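Serine--tRNA ligase (Pyrococcus horikoshii, PDB 2DQ0) catalyses the ATP-dependent attachment of serine to tRNA(Ser), and probably also to tRNA(Sec), working as a homodimeric class II aminoacyl-tRNA synthetase. Local coordinates at residues S279-K284 with F302-Q307; I336-V341 with Y356-W361; S373-T378 with T402-A407. All blocks are in the same frame, centred on the assembly; numbering follows the deposited sequence.

Contact 1 (S279-K284 with F302-Q307); sequences SPCFRK and FHKVEQ. With SSA (5'-O-(N-(L-seryl)-sulfamoyl)adenosine), chain G.
Cys281 and Phe302 join the strands by backbone and side chain alike. Their backbones exchange hydrogen bonds, Cys281 N to Phe302 O at 2.6 Å and Phe302 N to Cys281 O at 3.1 Å. The strands run at 127°.

On the Cys281 and Phe302 face, Cys281 CB sits over the Phe302 ring, 3.7 Å from its centroid and 15° off the normal, a CH-pi contact; SG, beside its backbone N (chi1 -59°), makes an oblique sulfur-aromatic contact. The opposite ring face carries the adenine, with Phe302 CE1 3.3 Å from SSA C5, while Arg283 CG approaches the ring edge. On the other face Pro280 CB meets the edge of the His303 ring, whose NE2 bonds Tyr219 OH of the second subunit.

Arg283 NH2 donates to SSA O1S (2.6 Å), and its NH1 is held by Pro251 O. Glu306 takes the seryl group with both oxygens: OE2 from SSA N10 (2.6 Å) and OE1 from SSA OG (2.7 Å). Lys304 NZ, bonded to Thr252, forms a salt bridge with Glu306 OE1, its hydrogen bond being weak.

An antiparallel pair presenting arginine to the sulfamoyl group, probably mimicking the alpha-phosphate, and phenylalanine to adenine is characteristic of class II motif 2.

Contact 2 (I336-V341 with Y356-W361); sequences IPYRVV and YDIEAW
Tyr338, Ile358 and Ala360 meet on the more deeply packed face of an antiparallel pair whose strands run at 160°. Ile358 CG2 lies 3.8 Å from Tyr338 CG and reaches the ring obliquely. That methyl is anti to the backbone N while CG1 lies beside the N (chi1 -63°), which leaves CG2 to meet the tyrosine. Just ahead of strand 338-342, Ile336 CG2 touches Ala360 CB at 3.7 Å. Val340 stands opposite Ile358 in a non-hydrogen-bonded pair, and Tyr338 is likewise paired with Ala360. Helix 316-333 covers this side through Ile324 and Ala327, which touch Ile358, and through Glu328, which bonds the Tyr338 hydroxyl.

The other face carries Arg339, Val341, Asp357 and Glu359. It is mixed, with the charged pair on it, and less completely enclosed: Glu359 is partly exposed, whereas its neighbours in the contact are buried. Arg339 is extended from CG to NE and lies obliquely across Glu359. Its NE and NH1 grip Glu359 OE2 side-on, at 2.8 Å and 2.7 Å. OE2 sits in the guanidinium plane, and the two planar groups are nearly coplanar, 23° apart. The NH1 bond uses the syn lone pair of OE2. Val341 CG2 packs beside the same oxygen, and Arg339 NH2 has its own acceptor, Gln145 O.

Between the faces, Arg339 and Glu359 exchange backbone hydrogen bonds, as do Val341 and Asp357; Trp361 N donates to Pro337 O, 3.0 Å away and almost straight.

With two donors converging on one carboxylate oxygen and a third guanidinium nitrogen bonded to a carbonyl, the charge of Arg339 is probably well compensated, and Glu359 is likely to remain ionised despite its buried neighbours.

Contact 3 (S373-T378 with T402-A407); sequences SASNCT and TLNSTA. With SSA (5'-O-(N-(L-seryl)-sulfamoyl)adenosine), chain G.
Thr406 and Ser373 meet directly beside the seryl end of the bound analogue. Thr406 OG1 donates to SSA OG at 2.8 Å and accepts from Ser373 N at 3.0 Å, the latter nearly straight at 167°. The hydroxyl is therefore fixed between backbone and ligand; its place beside its own backbone N, anti to the carbonyl carbon (chi1 -47°), turns it to both partners. Ser373 CB lies alongside SSA O2S, and Asn404 OD1 packs against SSA CA and CB.

The next shell sets these groups. Thr406 N bonds back to Ser373 O at 2.9 Å, closing a two-bond link between the residues. Ser373 OG is held by Asp357 of the adjoining strand. Water 2 joins the side chains of one hydrogen-bonded pair: it lies 2.6 Å from Ser375 OG and donates to Asn404 OD1 at 2.7 Å. Ser375 N also donates to Asn404 O at 2.7 Å, and Asn404 N returns a bond to Ser375 O.

Farther from the ligand, Asn376 and Leu403 cross obliquely on the other face, where His320 of helix 316-333 touches both. Cys377 N bonds Thr402 O, and Thr402 N reaches Thr378 O after the chain bends. Asn376 OD1 accepts from Thr378 N at 2.9 Å, an Asx turn that carries the chain through Cys377 to Thr378.

The strands run at 175°, almost exactly antiparallel. Such a pair in the floor of the active site, with strand 398-406 leading on toward helix 410-420, is characteristic of the class II catalytic core and its motif 3.

From the N terminus, the contacts come in series, none enclosing or crossing another. Contact 1 closes a loop of 17 residues between segments 279-284 and 302-307. After helix 316-333, contact 2 closes the hairpin of strands 338-342 and 354-362, and contact 3 spans residues 379-401. In the sheet, strand 398-406 returns to lie between 301-311 and 367-376. A probable hydrogen bond from Gln307 N to Ser405 O joins contacts 1 and 3, and one from Ala374 N to Tyr356 O joins contacts 2 and 3. Contacts 1 and 3 both touch the analogue; contact 2 lies farther out, its centre about 18 Å from the chain's centre, against about 12 Å and 7 Å.

Contact 1 (S279-K284 with F302-Q307)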
loop_
_atom_site.group_PDB
_atom_site.type_symbol
_atom_site.label_atom_id
_atom_site.label_comp_id
_atom_site.label_asym_id
_atom_site.label_seq_id
_atom_site.Cartn_x
_atom_site.Cartn_y
_atom_site.Cartn_z
ATOM N N SER A 279 6.756 2.555 -6.538
ATOM C CA SER A 279 5.611 2.078 -5.793
ATOM C C SER A 279 6.021 1.355 -4.544
ATOM O O SER A 279 7.134 0.855 -4.449
ATOM C CB SER A 279 4.776 1.107 -6.630
ATOM O OG SER A 279 5.204 -0.231 -6.430
ATOM N N PRO A 280 5.140 1.343 -3.540
ATOM C CA PRO A 280 5.550 0.600 -2.358
ATOM C C PRO A 280 5.331 -0.853 -2.810
ATOM O O PRO A 280 4.698 -1.094 -3.841
ATOM C CB PRO A 280 4.564 1.076 -1.277
ATOM C CG PRO A 280 3.350 1.478 -2.060
ATOM C CD PRO A 280 3.940 2.156 -3.277
ATOM N N CYS A 281 5.884 -1.810 -2.074
ATOM C CA CYS A 281 5.740 -3.224 -2.411
ATOM C C CYS A 281 5.369 -3.994 -1.171
ATOM O O CYS A 281 5.930 -3.751 -0.098
ATOM C CB CYS A 281 7.051 -3.784 -2.968
ATOM S SG CYS A 281 7.656 -2.954 -4.449
ATOM N N PHE A 282 4.448 -4.941 -1.316
ATOM C CA PHE A 282 4.003 -5.733 -0.182
ATOM C C PHE A 282 4.179 -7.205 -0.440
ATOM O O PHE A 282 3.727 -7.720 -1.461
ATOM C CB PHE A 282 2.530 -5.439 0.125
ATOM C CG PHE A 282 2.209 -3.985 0.178
ATOM C CD1 PHE A 282 1.919 -3.281 -0.994
ATOM C CD2 PHE A 282 2.235 -3.296 1.386
ATOM C CE1 PHE A 282 1.661 -1.913 -0.963
ATOM C CE2 PHE A 282 1.976 -1.915 1.434
ATOM C CZ PHE A 282 1.690 -1.224 0.257
ATOM N N ARG A 283 4.851 -7.884 0.484
ATOM C CA ARG A 283 5.057 -9.318 0.343
ATOM C C ARG A 283 4.899 -10.003 1.691
ATOM O O ARG A 283 5.305 -9.498 2.730
ATOM C CB ARG A 283 6.435 -9.649 -0.265
ATOM C CG ARG A 283 7.168 -8.483 -0.858
ATOM C CD ARG A 283 7.360 -8.546 -2.353
ATOM N NE ARG A 283 8.520 -9.326 -2.760
ATOM C CZ ARG A 283 9.194 -9.113 -3.889
ATOM N NH1 ARG A 283 8.832 -8.138 -4.706
ATOM N NH2 ARG A 283 10.210 -9.889 -4.231
ATOM N N LYS A 284 4.268 -11.164 1.653
ATOM C CA LYS A 284 4.026 -11.955 2.846
ATOM C C LYS A 284 5.316 -12.546 3.405
ATOM O O LYS A 284 5.455 -12.692 4.614
ATOM C CB LYS A 284 3.076 -13.109 2.528
ATOM C CG LYS A 284 1.610 -12.756 2.310
ATOM C CD LYS A 284 0.864 -14.016 1.839
ATOM C CE LYS A 284 -0.633 -13.836 1.787
ATOM N NZ LYS A 284 -1.277 -14.987 1.073
ATOM N N PHE A 302 8.272 -2.314 1.354
ATOM C CA PHE A 302 9.434 -1.550 0.923
ATOM C C PHE A 302 9.117 -0.791 -0.357
ATOM O O PHE A 302 8.160 -1.110 -1.092
ATOM C CB PHE A 302 10.655 -2.438 0.686
ATOM C CG PHE A 302 10.464 -3.478 -0.381
ATOM C CD1 PHE A 302 9.845 -4.691 -0.092
ATOM C CD2 PHE A 302 10.944 -3.264 -1.670
ATOM C CE1 PHE A 302 9.715 -5.677 -1.072
ATOM C CE2 PHE A 302 10.821 -4.249 -2.659
ATOM C CZ PHE A 302 10.207 -5.455 -2.358
ATOM N N HIS A 303 9.931 0.217 -0.618
ATOM C CA HIS A 303 9.775 1.051 -1.796
ATOM C C HIS A 303 10.738 0.593 -2.883
ATOM O O HIS A 303 11.885 0.229 -2.592
ATOM C CB HIS A 303 10.050 2.494 -1.407
ATOM C CG HIS A 303 9.050 3.046 -0.450
ATOM N ND1 HIS A 303 9.325 4.106 0.387
ATOM C CD2 HIS A 303 7.755 2.712 -0.223
ATOM C CE1 HIS A 303 8.244 4.399 1.089
ATOM N NE2 HIS A 303 7.276 3.568 0.739
ATOM N N LYS A 304 10.272 0.597 -4.129
ATOM C CA LYS A 304 11.108 0.192 -5.249
ATOM C C LYS A 304 10.844 0.909 -6.569
ATOM O O LYS A 304 9.715 1.019 -7.022
ATOM C CB LYS A 304 10.997 -1.316 -5.467
ATOM C CG LYS A 304 11.915 -1.835 -6.553
ATOM C CD LYS A 304 11.991 -3.366 -6.545
ATOM C CE LYS A 304 10.599 -4.000 -6.654
ATOM N NZ LYS A 304 9.861 -3.558 -7.883
ATOM N N VAL A 305 11.911 1.418 -7.166
ATOM C CA VAL A 305 11.843 2.079 -8.457
ATOM C C VAL A 305 12.116 0.918 -9.409
ATOM O O VAL A 305 13.162 0.268 -9.315
ATOM C CB VAL A 305 12.942 3.141 -8.583
ATOM C CG1 VAL A 305 12.975 3.719 -9.997
ATOM C CG2 VAL A 305 12.700 4.237 -7.568
ATOM N N GLU A 306 11.181 0.658 -10.319
ATOM C CA GLU A 306 11.285 -0.481 -11.230
ATOM C C GLU A 306 11.369 -0.192 -12.726
ATOM O O GLU A 306 10.652 0.663 -13.243
ATOM C CB GLU A 306 10.075 -1.394 -10.980
ATOM C CG GLU A 306 9.960 -2.593 -11.898
ATOM C CD GLU A 306 10.727 -3.776 -11.380
ATOM O OE1 GLU A 306 11.643 -3.564 -10.564
ATOM O OE2 GLU A 306 10.418 -4.914 -11.794
ATOM N N GLN A 307 12.226 -0.941 -13.417
ATOM C CA GLN A 307 12.376 -0.825 -14.872
ATOM C C GLN A 307 11.516 -1.911 -15.507
ATOM O O GLN A 307 11.589 -3.075 -15.101
ATOM C CB GLN A 307 13.813 -1.110 -15.332
ATOM C CG GLN A 307 14.916 -0.166 -14.888
ATOM C CD GLN A 307 16.270 -0.687 -15.337
ATOM O OE1 GLN A 307 17.065 -1.206 -14.536
ATOM N NE2 GLN A 307 16.528 -0.583 -16.629
HETATM N N10 SSA G . 10.112 -7.105 -10.432
HETATM C CA SSA G . 11.389 -7.765 -10.109
HETATM C CB SSA G . 12.558 -6.877 -10.438
HETATM O OG SSA G . 12.680 -5.778 -9.528
HETATM C C9 SSA G . 11.515 -8.156 -8.641
HETATM O O9 SSA G . 10.672 -7.806 -7.819
HETATM N N8 SSA G . 12.569 -8.910 -8.307
HETATM S S1 SSA G . 12.812 -9.328 -6.774
HETATM O O1S SSA G . 11.658 -10.134 -6.404
HETATM O O2S SSA G . 14.153 -9.898 -6.722
HETATM O "O5'" SSA G . 12.763 -7.965 -6.000
HETATM C "C5'" SSA G . 13.660 -6.932 -6.359
HETATM C "C4'" SSA G . 14.449 -6.446 -5.183
HETATM O "O4'" SSA G . 13.577 -5.895 -4.177
HETATM C "C3'" SSA G . 15.290 -7.450 -4.419
HETATM O "O3'" SSA G . 16.480 -7.717 -5.132
HETATM C "C2'" SSA G . 15.576 -6.633 -3.172
HETATM O "O2'" SSA G . 16.502 -5.590 -3.360
HETATM C "C1'" SSA G . 14.184 -6.046 -2.901
HETATM N N9 SSA G . 13.309 -6.916 -2.121
HETATM C C8 SSA G . 12.614 -8.048 -2.515
HETATM N N7 SSA G . 11.918 -8.597 -1.553
HETATM C C5 SSA G . 12.169 -7.783 -0.452
HETATM C C6 SSA G . 11.735 -7.833 0.899
HETATM N N6 SSA G . 10.923 -8.776 1.367
HETATM N N1 SSA G . 12.163 -6.850 1.750
HETATM C C2 SSA G . 12.978 -5.888 1.265
HETATM N N3 SSA G . 13.460 -5.743 0.010
HETATM C C4 SSA G . 13.022 -6.738 -0.796
HETATM O O HOH W 1 7.804 -1.073 -7.232
#

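Contact 2 (I336-V341 with Y356-W361)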
loop_
_atom_site.group_PDB
_atom_site.type_symbol
_atom_site.label_atom_id
_atom_site.label_comp_id
_atom_site.label_asym_id
_atom_site.label_seq_id
_atom_site.Cartn_x
_atom_site.Cartn_y
_atom_site.Cartn_z
ATOM N N ILE A 336 28.858 1.559 -4.344
ATOM C CA ILE A 336 28.621 0.300 -3.647
ATOM C C ILE A 336 29.259 -0.867 -4.389
ATOM O O ILE A 336 28.807 -1.257 -5.471
ATOM C CB ILE A 336 27.105 0.009 -3.468
ATOM C CG1 ILE A 336 26.434 1.155 -2.695
ATOM C CG2 ILE A 336 26.921 -1.296 -2.682
ATOM C CD1 ILE A 336 26.920 1.315 -1.237
ATOM N N PRO A 337 30.318 -1.447 -3.812
ATOM C CA PRO A 337 30.963 -2.573 -4.491
ATOM C C PRO A 337 29.979 -3.749 -4.594
ATOM O O PRO A 337 29.153 -3.965 -3.716
ATOM C CB PRO A 337 32.205 -2.838 -3.630
ATOM C CG PRO A 337 31.744 -2.443 -2.243
ATOM C CD PRO A 337 30.900 -1.198 -2.478
ATOM N N TYR A 338 30.064 -4.496 -5.685
ATOM C CA TYR A 338 29.133 -5.588 -5.920
ATOM C C TYR A 338 29.708 -6.578 -6.918
ATOM O O TYR A 338 30.807 -6.404 -7.452
ATOM C CB TYR A 338 27.827 -5.015 -6.493
ATOM C CG TYR A 338 27.967 -4.406 -7.891
ATOM C CD1 TYR A 338 27.952 -5.211 -9.028
ATOM C CD2 TYR A 338 28.157 -3.028 -8.069
ATOM C CE1 TYR A 338 28.128 -4.674 -10.311
ATOM C CE2 TYR A 338 28.336 -2.472 -9.356
ATOM C CZ TYR A 338 28.325 -3.306 -10.471
ATOM O OH TYR A 338 28.548 -2.788 -11.735
ATOM N N ARG A 339 28.932 -7.615 -7.170
ATOM C CA ARG A 339 29.293 -8.632 -8.128
ATOM C C ARG A 339 27.942 -8.989 -8.772
ATOM O O ARG A 339 26.924 -9.024 -8.083
ATOM C CB ARG A 339 29.913 -9.845 -7.407
ATOM C CG ARG A 339 28.927 -10.661 -6.589
ATOM C CD ARG A 339 29.548 -11.855 -5.899
ATOM N NE ARG A 339 28.480 -12.753 -5.478
ATOM C CZ ARG A 339 28.629 -14.046 -5.218
ATOM N NH1 ARG A 339 27.580 -14.775 -4.857
ATOM N NH2 ARG A 339 29.823 -14.613 -5.322
ATOM N N VAL A 340 27.888 -9.189 -10.082
ATOM C CA VAL A 340 26.600 -9.551 -10.649
ATOM C C VAL A 340 26.671 -11.022 -10.965
ATOM O O VAL A 340 27.702 -11.540 -11.386
ATOM C CB VAL A 340 26.192 -8.696 -11.898
ATOM C CG1 VAL A 340 27.205 -7.608 -12.147
ATOM C CG2 VAL A 340 25.949 -9.582 -13.096
ATOM N N VAL A 341 25.554 -11.693 -10.750
ATOM C CA VAL A 341 25.498 -13.122 -10.916
ATOM C C VAL A 341 24.504 -13.614 -11.957
ATOM O O VAL A 341 23.476 -12.993 -12.187
ATOM C CB VAL A 341 25.175 -13.745 -9.529
ATOM C CG1 VAL A 341 24.716 -15.166 -9.670
ATOM C CG2 VAL A 341 26.402 -13.669 -8.634
ATOM N N TYR A 356 19.742 -11.970 -14.066
ATOM C CA TYR A 356 20.984 -11.455 -13.498
ATOM C C TYR A 356 20.632 -10.765 -12.187
ATOM O O TYR A 356 19.631 -10.063 -12.106
ATOM C CB TYR A 356 21.641 -10.425 -14.408
ATOM C CG TYR A 356 22.227 -10.958 -15.682
ATOM C CD1 TYR A 356 21.989 -10.312 -16.890
ATOM C CD2 TYR A 356 23.072 -12.066 -15.683
ATOM C CE1 TYR A 356 22.581 -10.746 -18.070
ATOM C CE2 TYR A 356 23.674 -12.516 -16.867
ATOM C CZ TYR A 356 23.421 -11.842 -18.055
ATOM O OH TYR A 356 24.016 -12.239 -19.228
ATOM N N ASP A 357 21.455 -10.965 -11.165
ATOM C CA ASP A 357 21.247 -10.321 -9.874
ATOM C C ASP A 357 22.457 -9.466 -9.520
ATOM O O ASP A 357 23.595 -9.780 -9.875
ATOM C CB ASP A 357 21.083 -11.357 -8.753
ATOM C CG ASP A 357 19.681 -11.939 -8.665
ATOM O OD1 ASP A 357 18.890 -11.798 -9.622
ATOM O OD2 ASP A 357 19.377 -12.565 -7.625
ATOM N N ILE A 358 22.215 -8.368 -8.832
ATOM C CA ILE A 358 23.321 -7.570 -8.367
ATOM C C ILE A 358 23.379 -7.836 -6.866
ATOM O O ILE A 358 22.440 -7.491 -6.141
ATOM C CB ILE A 358 23.099 -6.083 -8.576
ATOM C CG1 ILE A 358 22.988 -5.781 -10.073
ATOM C CG2 ILE A 358 24.248 -5.312 -7.921
ATOM C CD1 ILE A 358 22.802 -4.313 -10.407
ATOM N N GLU A 359 24.455 -8.471 -6.407
ATOM C CA GLU A 359 24.622 -8.759 -4.983
ATOM C C GLU A 359 25.686 -7.831 -4.478
ATOM O O GLU A 359 26.834 -7.918 -4.903
ATOM C CB GLU A 359 25.047 -10.207 -4.750
ATOM C CG GLU A 359 23.971 -11.238 -5.109
ATOM C CD GLU A 359 24.515 -12.664 -5.162
ATOM O OE1 GLU A 359 23.727 -13.622 -5.319
ATOM O OE2 GLU A 359 25.745 -12.833 -5.054
ATOM N N ALA A 360 25.295 -6.917 -3.595
ATOM C CA ALA A 360 26.229 -5.942 -3.022
ATOM C C ALA A 360 26.996 -6.540 -1.898
ATOM O O ALA A 360 26.490 -7.385 -1.170
ATOM C CB ALA A 360 25.505 -4.722 -2.500
ATOM N N TRP A 361 28.230 -6.087 -1.769
ATOM C CA TRP A 361 29.089 -6.523 -0.699
ATOM C C TRP A 361 28.547 -5.810 0.547
ATOM O O TRP A 361 28.310 -4.605 0.529
ATOM C CB TRP A 361 30.541 -6.094 -0.969
ATOM C CG TRP A 361 31.400 -6.433 0.197
ATOM C CD1 TRP A 361 32.018 -5.560 1.050
ATOM C CD2 TRP A 361 31.620 -7.742 0.730
ATOM N NE1 TRP A 361 32.607 -6.245 2.089
ATOM C CE2 TRP A 361 32.379 -7.589 1.919
ATOM C CE3 TRP A 361 31.249 -9.029 0.320
ATOM C CZ2 TRP A 361 32.775 -8.686 2.708
ATOM C CZ3 TRP A 361 31.641 -10.118 1.097
ATOM C CH2 TRP A 361 32.399 -9.937 2.281
#

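Contact 3 (S373-T378 with T402-A407)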
loop_
_atom_site.group_PDB
_atom_site.type_symbol
_atom_site.label_atom_id
_atom_site.label_comp_id
_atom_site.label_asym_id
_atom_site.label_seq_id
_atom_site.Cartn_x
_atom_site.Cartn_y
_atom_site.Cartn_z
ATOM N N SER A 373 17.364 -7.458 -9.249
ATOM C CA SER A 373 17.130 -8.580 -10.138
ATOM C C SER A 373 16.674 -8.046 -11.494
ATOM O O SER A 373 15.838 -7.133 -11.566
ATOM C CB SER A 373 16.050 -9.481 -9.550
ATOM O OG SER A 373 16.485 -10.824 -9.544
ATOM N N ALA A 374 17.240 -8.604 -12.562
ATOM C CA ALA A 374 16.890 -8.226 -13.941
ATOM C C ALA A 374 16.512 -9.502 -14.693
ATOM O O ALA A 374 17.323 -10.402 -14.857
ATOM C CB ALA A 374 18.071 -7.545 -14.624
ATOM N N SER A 375 15.278 -9.573 -15.162
ATOM C CA SER A 375 14.809 -10.762 -15.862
ATOM C C SER A 375 14.356 -10.518 -17.295
ATOM O O SER A 375 13.830 -9.457 -17.635
ATOM C CB SER A 375 13.620 -11.367 -15.106
ATOM O OG SER A 375 13.926 -11.584 -13.742
ATOM N N ASN A 376 14.577 -11.503 -18.150
ATOM C CA ASN A 376 14.056 -11.406 -19.490
ATOM C C ASN A 376 12.930 -12.435 -19.414
ATOM O O ASN A 376 13.154 -13.642 -19.231
ATOM C CB ASN A 376 15.067 -11.815 -20.549
ATOM C CG ASN A 376 14.483 -11.737 -21.955
ATOM O OD1 ASN A 376 13.263 -11.588 -22.132
ATOM N ND2 ASN A 376 15.344 -11.846 -22.958
ATOM N N CYS A 377 11.707 -11.961 -19.525
ATOM C CA CYS A 377 10.598 -12.881 -19.420
ATOM C C CYS A 377 10.134 -13.484 -20.721
ATOM O O CYS A 377 9.146 -14.226 -20.728
ATOM C CB CYS A 377 9.435 -12.189 -18.715
ATOM S SG CYS A 377 9.865 -11.762 -17.031
ATOM N N THR A 378 10.825 -13.172 -21.822
ATOM C CA THR A 378 10.433 -13.733 -23.106
ATOM C C THR A 378 8.954 -13.404 -23.323
ATOM O O THR A 378 8.523 -12.278 -23.049
ATOM C CB THR A 378 10.671 -15.269 -23.070
ATOM O OG1 THR A 378 12.079 -15.505 -23.055
ATOM C CG2 THR A 378 10.064 -15.970 -24.256
ATOM N N THR A 402 8.627 -9.377 -22.582
ATOM C CA THR A 402 8.621 -8.453 -21.460
ATOM C C THR A 402 9.861 -8.660 -20.628
ATOM O O THR A 402 10.376 -9.770 -20.518
ATOM C CB THR A 402 7.378 -8.637 -20.546
ATOM O OG1 THR A 402 7.386 -9.947 -19.963
ATOM C CG2 THR A 402 6.114 -8.452 -21.340
ATOM N N LEU A 403 10.350 -7.569 -20.062
ATOM C CA LEU A 403 11.503 -7.629 -19.188
ATOM C C LEU A 403 11.284 -6.708 -17.992
ATOM O O LEU A 403 10.476 -5.774 -18.050
ATOM C CB LEU A 403 12.775 -7.218 -19.931
ATOM C CG LEU A 403 13.268 -8.191 -20.999
ATOM C CD1 LEU A 403 12.571 -7.905 -22.327
ATOM C CD2 LEU A 403 14.758 -8.029 -21.147
ATOM N N ASN A 404 11.974 -6.997 -16.893
ATOM C CA ASN A 404 11.880 -6.149 -15.714
ATOM C C ASN A 404 13.188 -6.209 -14.958
ATOM O O ASN A 404 13.966 -7.163 -15.067
ATOM C CB ASN A 404 10.706 -6.563 -14.815
ATOM C CG ASN A 404 10.910 -7.909 -14.162
ATOM O OD1 ASN A 404 11.694 -8.045 -13.226
ATOM N ND2 ASN A 404 10.201 -8.912 -14.648
ATOM N N SER A 405 13.445 -5.158 -14.211
ATOM C CA SER A 405 14.657 -5.093 -13.440
ATOM C C SER A 405 14.561 -4.032 -12.387
ATOM O O SER A 405 14.007 -2.947 -12.589
ATOM C CB SER A 405 15.848 -4.782 -14.342
ATOM O OG SER A 405 17.048 -4.640 -13.599
ATOM N N THR A 406 15.114 -4.359 -11.242
ATOM C CA THR A 406 15.143 -3.410 -10.164
ATOM C C THR A 406 16.010 -2.251 -10.632
ATOM O O THR A 406 17.003 -2.464 -11.330
ATOM C CB THR A 406 15.848 -4.009 -8.932
ATOM O OG1 THR A 406 15.339 -5.320 -8.684
ATOM C CG2 THR A 406 15.642 -3.122 -7.706
ATOM N N ALA A 407 15.622 -1.030 -10.290
ATOM C CA ALA A 407 16.490 0.113 -10.559
ATOM C C ALA A 407 17.031 0.232 -9.132
ATOM O O ALA A 407 18.202 0.020 -8.882
ATOM C CB ALA A 407 15.701 1.343 -10.937
HETATM N N10 SSA G . 10.112 -7.105 -10.432
HETATM C CA SSA G . 11.389 -7.765 -10.109
HETATM C CB SSA G . 12.558 -6.877 -10.438
HETATM O OG SSA G . 12.680 -5.778 -9.528
HETATM C C9 SSA G . 11.515 -8.156 -8.641
HETATM O O9 SSA G . 10.672 -7.806 -7.819
HETATM N N8 SSA G . 12.569 -8.910 -8.307
HETATM S S1 SSA G . 12.812 -9.328 -6.774
HETATM O O1S SSA G . 11.658 -10.134 -6.404
HETATM O O2S SSA G . 14.153 -9.898 -6.722
HETATM O "O5'" SSA G . 12.763 -7.965 -6.000
HETATM C "C5'" SSA G . 13.660 -6.932 -6.359
HETATM C "C4'" SSA G . 14.449 -6.446 -5.183
HETATM O "O4'" SSA G . 13.577 -5.895 -4.177
HETATM C "C3'" SSA G . 15.290 -7.450 -4.419
HETATM O "O3'" SSA G . 16.480 -7.717 -5.132
HETATM C "C2'" SSA G . 15.576 -6.633 -3.172
HETATM O "O2'" SSA G . 16.502 -5.590 -3.360
HETATM C "C1'" SSA G . 14.184 -6.046 -2.901
HETATM N N9 SSA G . 13.309 -6.916 -2.121
HETATM C C8 SSA G . 12.614 -8.048 -2.515
HETATM N N7 SSA G . 11.918 -8.597 -1.553
HETATM C C5 SSA G . 12.169 -7.783 -0.452
HETATM C C6 SSA G . 11.735 -7.833 0.899
HETATM N N6 SSA G . 10.923 -8.776 1.367
HETATM N N1 SSA G . 12.163 -6.850 1.750
HETATM C C2 SSA G . 12.978 -5.888 1.265
HETATM N N3 SSA G . 13.460 -5.743 0.010
HETATM C C4 SSA G . 13.022 -6.738 -0.796
HETATM O O HOH W 2 13.839 -9.455 -12.329
#